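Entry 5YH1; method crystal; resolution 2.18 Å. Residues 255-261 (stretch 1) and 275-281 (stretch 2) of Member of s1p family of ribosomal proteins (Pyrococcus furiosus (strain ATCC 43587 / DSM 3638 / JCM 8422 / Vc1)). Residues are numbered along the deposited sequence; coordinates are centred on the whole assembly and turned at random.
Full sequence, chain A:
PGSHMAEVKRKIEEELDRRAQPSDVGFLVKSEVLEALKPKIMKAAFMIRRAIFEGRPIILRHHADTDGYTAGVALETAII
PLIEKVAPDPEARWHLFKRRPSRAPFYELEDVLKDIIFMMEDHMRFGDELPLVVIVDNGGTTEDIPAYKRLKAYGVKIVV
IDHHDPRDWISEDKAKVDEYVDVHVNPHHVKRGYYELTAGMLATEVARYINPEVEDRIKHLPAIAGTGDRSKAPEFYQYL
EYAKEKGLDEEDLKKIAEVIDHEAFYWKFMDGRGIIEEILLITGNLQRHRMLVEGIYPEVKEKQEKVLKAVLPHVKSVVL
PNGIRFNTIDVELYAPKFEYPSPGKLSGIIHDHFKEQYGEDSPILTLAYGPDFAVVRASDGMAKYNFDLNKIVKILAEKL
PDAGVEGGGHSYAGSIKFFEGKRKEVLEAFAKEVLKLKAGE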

# COMPACT_ATOMS: atom_id res chain seq x y z
N LYS A 255 15.18 26.50 0.78
CA LYS A 255 13.72 26.40 0.82
C LYS A 255 13.24 25.38 -0.19
O LYS A 255 12.38 24.56 0.12
CB LYS A 255 13.07 27.75 0.48
CG LYS A 255 13.18 28.84 1.53
CD LYS A 255 12.49 30.09 0.98
CE LYS A 255 12.13 31.11 2.04
NZ LYS A 255 13.33 31.49 2.83
N ILE A 256 13.79 25.45 -1.41
CA ILE A 256 13.49 24.47 -2.46
C ILE A 256 13.80 23.04 -2.01
O ILE A 256 12.96 22.15 -2.16
CB ILE A 256 14.22 24.80 -3.78
CG1 ILE A 256 13.60 26.04 -4.42
CG2 ILE A 256 14.14 23.63 -4.76
CD1 ILE A 256 14.39 26.63 -5.57
N ALA A 257 14.98 22.83 -1.44
CA ALA A 257 15.34 21.50 -0.95
C ALA A 257 14.37 21.01 0.13
O ALA A 257 13.96 19.84 0.12
CB ALA A 257 16.77 21.46 -0.43
N GLU A 258 14.03 21.89 1.07
CA GLU A 258 13.12 21.52 2.16
C GLU A 258 11.73 21.21 1.63
O GLU A 258 11.07 20.28 2.11
CB GLU A 258 13.05 22.61 3.23
CG GLU A 258 14.34 22.78 4.03
CD GLU A 258 14.59 21.70 5.07
OE1 GLU A 258 13.75 20.80 5.27
OE2 GLU A 258 15.65 21.75 5.71
N VAL A 259 11.29 21.97 0.63
CA VAL A 259 10.01 21.72 -0.01
C VAL A 259 9.98 20.36 -0.72
O VAL A 259 9.02 19.61 -0.58
CB VAL A 259 9.63 22.84 -0.99
CG1 VAL A 259 8.45 22.44 -1.86
CG2 VAL A 259 9.28 24.12 -0.22
N ILE A 260 11.04 20.04 -1.46
CA ILE A 260 11.10 18.75 -2.17
C ILE A 260 11.01 17.57 -1.20
O ILE A 260 10.21 16.65 -1.42
CB ILE A 260 12.36 18.62 -3.04
CG1 ILE A 260 12.27 19.59 -4.23
CG2 ILE A 260 12.51 17.19 -3.55
CD1 ILE A 260 13.59 19.83 -4.93
N ASP A 261 11.82 17.60 -0.15
CA ASP A 261 11.86 16.51 0.83
C ASP A 261 10.52 16.36 1.57
O ASP A 261 10.14 15.25 1.96
CB ASP A 261 13.00 16.70 1.83
CG ASP A 261 14.39 16.58 1.19
OD1 ASP A 261 14.55 15.94 0.13
OD2 ASP A 261 15.35 17.14 1.76
N ILE A 275 4.75 18.40 -10.80
CA ILE A 275 5.03 19.21 -9.61
C ILE A 275 6.53 19.45 -9.44
O ILE A 275 6.96 20.59 -9.30
CB ILE A 275 4.47 18.56 -8.33
CG1 ILE A 275 3.01 18.12 -8.56
CG2 ILE A 275 4.55 19.53 -7.16
CD1 ILE A 275 2.37 17.42 -7.37
N ILE A 276 7.31 18.38 -9.43
CA ILE A 276 8.75 18.48 -9.17
C ILE A 276 9.47 19.44 -10.15
O ILE A 276 10.34 20.20 -9.74
CB ILE A 276 9.42 17.07 -9.14
CG1 ILE A 276 10.87 17.14 -8.65
CG2 ILE A 276 9.37 16.40 -10.50
CD1 ILE A 276 11.02 17.55 -7.21
N GLU A 277 9.09 19.41 -11.43
CA GLU A 277 9.69 20.28 -12.44
C GLU A 277 9.48 21.76 -12.13
O GLU A 277 10.34 22.60 -12.44
CB GLU A 277 9.14 20.00 -13.84
CG GLU A 277 9.34 18.59 -14.35
CD GLU A 277 8.20 17.64 -14.00
OE1 GLU A 277 7.33 18.01 -13.18
OE2 GLU A 277 8.19 16.52 -14.52
N GLU A 278 8.32 22.07 -11.54
CA GLU A 278 7.98 23.44 -11.19
C GLU A 278 8.79 23.89 -9.99
O GLU A 278 9.31 25.01 -9.97
CB GLU A 278 6.49 23.57 -10.86
CG GLU A 278 5.54 23.11 -11.96
CD GLU A 278 5.64 23.95 -13.22
OE1 GLU A 278 6.32 25.00 -13.22
OE2 GLU A 278 5.02 23.57 -14.22
N ILE A 279 8.92 23.02 -9.01
CA ILE A 279 9.70 23.32 -7.82
C ILE A 279 11.18 23.51 -8.18
O ILE A 279 11.85 24.38 -7.63
CB ILE A 279 9.53 22.21 -6.77
CG1 ILE A 279 8.08 22.19 -6.27
CG2 ILE A 279 10.48 22.43 -5.59
CD1 ILE A 279 7.71 20.92 -5.53
N LEU A 280 11.68 22.71 -9.13
CA LEU A 280 13.08 22.76 -9.55
C LEU A 280 13.40 23.89 -10.54
O LEU A 280 14.57 24.07 -10.92
CB LEU A 280 13.49 21.44 -10.19
CG LEU A 280 13.66 20.26 -9.24
CD1 LEU A 280 13.91 19.01 -10.07
CD2 LEU A 280 14.78 20.49 -8.24
N LEU A 281 12.37 24.63 -10.96
CA LEU A 281 12.47 25.78 -11.85
C LEU A 281 13.01 25.38 -13.22
O LEU A 281 13.95 25.99 -13.71
CB LEU A 281 13.33 26.89 -11.23
CG LEU A 281 13.17 28.30 -11.84
CD1 LEU A 281 11.94 28.98 -11.30
CD2 LEU A 281 14.38 29.18 -11.58

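No hydrogen bond crosses between the stretches; the side-chain contacts are all apolar, one methyl also packs on a backbone oxygen, and about 268 Å² of surface, both sides summed, is buried by branched aliphatic side chains. The centre of the contact is Ile279, whose CA-to-CB bond points toward the first helix and which gives up more area than any other residue here. With chi1 m and chi2 t, Ile279 CG2 packs among Ile256, Val259 and Ile260, lying 3.6 Å from Ile260 CG1 and 3.9 Å from Ile256 CG2, and Ile279 CD1 adds a second approach to Val259 CG1 at 4.0 Å. Beta-branching suits this position, since the branch at CB places CG2 among the three residues while CG1 and CD1 extend the apolar surface against Val259.

Ile256 and Ile260, one helical turn apart, share the same m, t rotamer, common for isoleucine in a helix. Ile256 CG2 makes the closest approach of its residue, 3.7 Å from Ile279 O, and Ile256 CD1 is also near that oxygen at 4.0 Å. At Ile260, CB points sideways, but the end of the chain comes nearer: Ile260 CG1 is 3.8 Å and Ile260 CG2 4.0 Å from Ile276 CD1, and Ile260 CD1 goes on to Leu280 CD2 at 3.6 Å. Val259 already points toward the second stretch, so a short side chain suffices.

Ile276 departs from the pattern. Its chi1 t, chi2 p conformation carries CD1 to Ile260 although its CB starts sideways. Leu280, also sideways at CB, extends m, t and delivers a terminal methyl to the same isoleucine.

The backbone sets this spacing. Ile260 N bonds to Ile256 O at 2.9 Å, and Leu280 N to Ile276 O at 2.9 Å, holding the contacting residues a turn apart. At Leu281 positive phi ends the second helix in a Schellman motif, and the chain makes no close contact there. The charged Glu258 and Asp261 stay out of reach, their carboxylates hydrogen-bonded elsewhere in the structure.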